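EvpC (Edwardsiella tarda, PDB 3EAA) is a secreted Hcp-family protein of the type VI secretion system that probably stacks as rings into the tube of the secretion machinery. Local coordinates at the interface of chains A and B. Numbering follows the deposited sequence. Chains: chain A/B, EvpC.

Contacts 1 and 2 are separate patches of one interface between neighbouring EvpC copies in a deposited assembly of six, and their C-alpha centres lie about 28 Å apart. They share no residue, but B:Lys131 in contact 1 and A:Trp135 in contact 2 flank opposite ends of strand 132-134 in their own chains. In contact 1 chain A offers backbone carbonyls of the loop between strands 32-36 and 52-54; in contact 2 it offers a tryptophan and a glutamate to helix 67-76 of chain B. The interface is not an exact two-fold, which is consistent with head-to-tail packing round a ring, as known for Hcp proteins.

Contact 1: the interface of chains A and B. Residues chain A 44-46; chain B 131, 158.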
loop_
_atom_site.group_PDB
_atom_site.type_symbol
_atom_site.label_atom_id
_atom_site.label_comp_id
_atom_site.label_asym_id
_atom_site.label_seq_id
_atom_site.Cartn_x
_atom_site.Cartn_y
_atom_site.Cartn_z
ATOM N N THR A 44 2.778 34.466 10.699
ATOM C CA THR A 44 1.988 35.073 11.771
ATOM C C THR A 44 2.737 35.071 13.105
ATOM O O THR A 44 3.455 34.127 13.416
ATOM C CB THR A 44 0.641 34.370 11.907
ATOM N N GLN A 45 2.550 36.124 13.895
ATOM C CA GLN A 45 3.332 36.313 15.116
ATOM C C GLN A 45 2.873 35.415 16.267
ATOM O O GLN A 45 3.684 34.731 16.894
ATOM C CB GLN A 45 3.317 37.786 15.541
ATOM C CG GLN A 45 4.485 38.200 16.431
ATOM C CD GLN A 45 4.323 37.710 17.854
ATOM O OE1 GLN A 45 3.233 37.312 18.261
ATOM N NE2 GLN A 45 5.407 37.741 18.621
ATOM N N GLY A 46 1.575 35.430 16.552
ATOM C CA GLY A 46 1.013 34.535 17.548
ATOM C C GLY A 46 0.986 33.118 17.006
ATOM O O GLY A 46 1.386 32.888 15.863
ATOM N N LYS B 131 7.193 27.794 17.433
ATOM C CA LYS B 131 7.618 29.027 16.776
ATOM C C LYS B 131 9.113 29.021 16.501
ATOM O O LYS B 131 9.556 29.491 15.453
ATOM C CB LYS B 131 7.263 30.252 17.620
ATOM C CG LYS B 131 5.810 30.682 17.526
ATOM C CD LYS B 131 5.441 31.092 16.115
ATOM C CE LYS B 131 4.062 31.724 16.086
ATOM N NZ LYS B 131 3.610 32.021 14.705
ATOM N N ILE B 158 9.209 33.490 13.469
ATOM C CA ILE B 158 8.690 34.828 13.703
ATOM C C ILE B 158 9.558 35.868 12.987
ATOM O O ILE B 158 9.081 36.935 12.606
ATOM C CB ILE B 158 8.607 35.177 15.205
ATOM C CG1 ILE B 158 8.477 33.922 16.064
ATOM C CG2 ILE B 158 7.435 36.105 15.467
ATOM C CD1 ILE B 158 8.220 34.228 17.530
#
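The terminal amine nitrogen NZ of B:Lys131 is gripped by two backbone carbonyls of chain A, in an interface between EvpC subunits of the deposited six-copy assembly, which matches the hexameric rings of the Hcp family. NZ donates to A:Thr44 O at 2.5 Å, a length that carries no special weight at 2.79 Å resolution, and to A:Gly46 O at 2.7 Å. Neither approach is head-on. The nitrogen is tilted 34° from the carbonyl plane of A:Thr44, and it stands above the plane of the A:Gly46 carbonyl, with a C=O...N angle of 138°. The two acceptors flank A:Gln45, whose carbonyl oxygen O stands farther from B:Lys131 NZ, at 3.5 Å, so the recognition of this loop appears to run mainly through its backbone. The lysine chain bends about CB-CG (chi2 -62°) and is extended from there to NZ, which it carries across the subunit boundary. Two carbonyl dipoles pointing at the amine would be expected to favour its charged form.

Beside this polar grip lies a small apolar contact. The side chains of A:Gln45 and B:Ile158 meet at an oblique angle, with CG of the glutamine 3.7 Å from the branch methyl CG2 of the isoleucine. Because A:Gln45 CG is turned away from the backbone N and lies beside the carbonyl carbon, the aliphatic part of the chain rests against this methyl, while the amide NE2 is more distant, 4.1 Å from B:Ile158 CG2. All five residues are in loops, and the side chain of A:Thr44 is incompletely modelled.

Contact 2: the interface of chains A and B. Residues chain A 135-136, 150-151, 153; chain B 68, 71-72.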
loop_
_atom_site.group_PDB
_atom_site.type_symbol
_atom_site.label_atom_id
_atom_site.label_comp_id
_atom_site.label_asym_id
_atom_site.label_seq_id
_atom_site.Cartn_x
_atom_site.Cartn_y
_atom_site.Cartn_z
ATOM N N TRP A 135 -11.356 12.783 30.097
ATOM C CA TRP A 135 -10.230 11.841 30.063
ATOM C C TRP A 135 -10.075 10.967 31.310
ATOM O O TRP A 135 -10.365 9.777 31.264
ATOM C CB TRP A 135 -8.886 12.516 29.767
ATOM C CG TRP A 135 -8.928 13.837 29.085
ATOM C CD1 TRP A 135 -8.245 14.957 29.454
ATOM C CD2 TRP A 135 -9.670 14.185 27.914
ATOM N NE1 TRP A 135 -8.519 15.983 28.592
ATOM C CE2 TRP A 135 -9.386 15.541 27.641
ATOM C CE3 TRP A 135 -10.539 13.492 27.076
ATOM C CZ2 TRP A 135 -9.951 16.214 26.555
ATOM C CZ3 TRP A 135 -11.100 14.169 25.994
ATOM C CH2 TRP A 135 -10.800 15.515 25.747
ATOM N N GLU A 136 -9.582 11.546 32.401
ATOM C CA GLU A 136 -9.301 10.784 33.629
ATOM C C GLU A 136 -8.296 9.651 33.436
ATOM O O GLU A 136 -8.543 8.684 32.711
ATOM C CB GLU A 136 -10.573 10.201 34.234
ATOM C CG GLU A 136 -11.601 11.204 34.690
ATOM C CD GLU A 136 -12.683 10.552 35.523
ATOM O OE1 GLU A 136 -12.451 9.425 36.005
ATOM O OE2 GLU A 136 -13.758 11.159 35.706
ATOM N N ILE A 150 -5.532 11.451 38.137
ATOM C CA ILE A 150 -5.088 12.669 37.467
ATOM C C ILE A 150 -6.239 13.491 36.899
ATOM O O ILE A 150 -6.822 13.138 35.872
ATOM C CB ILE A 150 -4.051 12.388 36.367
ATOM C CG1 ILE A 150 -2.857 11.626 36.951
ATOM C CG2 ILE A 150 -3.588 13.695 35.723
ATOM C CD1 ILE A 150 -2.371 12.159 38.288
ATOM N N GLY A 151 -6.515 14.596 37.596
ATOM C CA GLY A 151 -7.627 15.520 37.339
ATOM C C GLY A 151 -8.447 15.233 36.083
ATOM O O GLY A 151 -7.991 15.475 34.963
ATOM N N GLU A 153 -10.469 15.807 33.193
ATOM C CA GLU A 153 -10.702 16.962 32.344
ATOM C C GLU A 153 -11.392 16.511 31.065
ATOM O O GLU A 153 -11.628 15.316 30.871
ATOM C CB GLU A 153 -9.393 17.691 32.049
ATOM C CG GLU A 153 -8.895 18.517 33.221
ATOM C CD GLU A 153 -7.392 18.650 33.255
ATOM O OE1 GLU A 153 -6.806 19.119 32.255
ATOM O OE2 GLU A 153 -6.797 18.292 34.293
ATOM N N VAL B 68 -3.551 13.202 30.161
ATOM C CA VAL B 68 -4.705 14.064 30.367
ATOM C C VAL B 68 -4.394 15.515 30.032
ATOM O O VAL B 68 -5.201 16.201 29.408
ATOM C CB VAL B 68 -5.266 13.950 31.784
ATOM C CG1 VAL B 68 -6.328 15.010 32.012
ATOM C CG2 VAL B 68 -5.854 12.571 31.999
ATOM N N ALA B 71 -4.074 15.775 26.422
ATOM C CA ALA B 71 -5.414 15.726 25.855
ATOM C C ALA B 71 -6.047 17.103 25.942
ATOM O O ALA B 71 -6.548 17.626 24.955
ATOM C CB ALA B 71 -6.258 14.702 26.572
ATOM N N SER B 72 -6.000 17.702 27.124
ATOM C CA SER B 72 -6.605 19.006 27.323
ATOM C C SER B 72 -5.897 20.062 26.487
ATOM O O SER B 72 -6.527 20.942 25.901
ATOM C CB SER B 72 -6.528 19.386 28.794
ATOM O OG SER B 72 -6.956 18.312 29.606
#
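The hydroxyl of B:Ser72 accepts a hydrogen bond from A:Trp135 and donates one to A:Glu153, in a helix-to-loop patch of the interface that ties neighbouring EvpC copies together. The indole N-H of A:Trp135 reaches it with NE1 at 3.0 Å from B:Ser72 OG, the oxygen lying in the ring plane and the angle at the hydrogen being 150°. As a donor, OG is paired with the carboxylate oxygen OE1 of A:Glu153 at 2.8 Å, met from above the carboxylate plane. It also donates to the backbone carbonyl B:Val68 O, 2.8 Å away and one helical turn earlier. A hydroxyl has one hydrogen, so these two acceptors must share or compete for it. B:Ser72 OG is placed beside its backbone N (chi1 -47°), the position from which it can reach back to that carbonyl while facing chain A.

Ring packing supplies the second kind of interaction. The CB methyl of B:Ala71 sits over one face of the tryptophan in a CH-pi contact, 3.3 Å from the centroid of the five-membered ring. On the opposite face A:Glu153 O, from the same chain as the ring, lies 3.5 Å above the plane, towards the rim. The indole is thus flanked on both faces while its edge is directed at the serine.

B:Val68 supplies apolar contacts. It points its CG2 methyl at A:Trp135 CB, 3.8 Å away, and its CG1 lies at the indole edge and 4.0 Å from A:Glu153 CD.

In the fold, one side of helix 67-76 of chain B meets loop residues of chain A: A:Trp135 just follows strand 132-134, and A:Glu153 directly precedes strand 154-156.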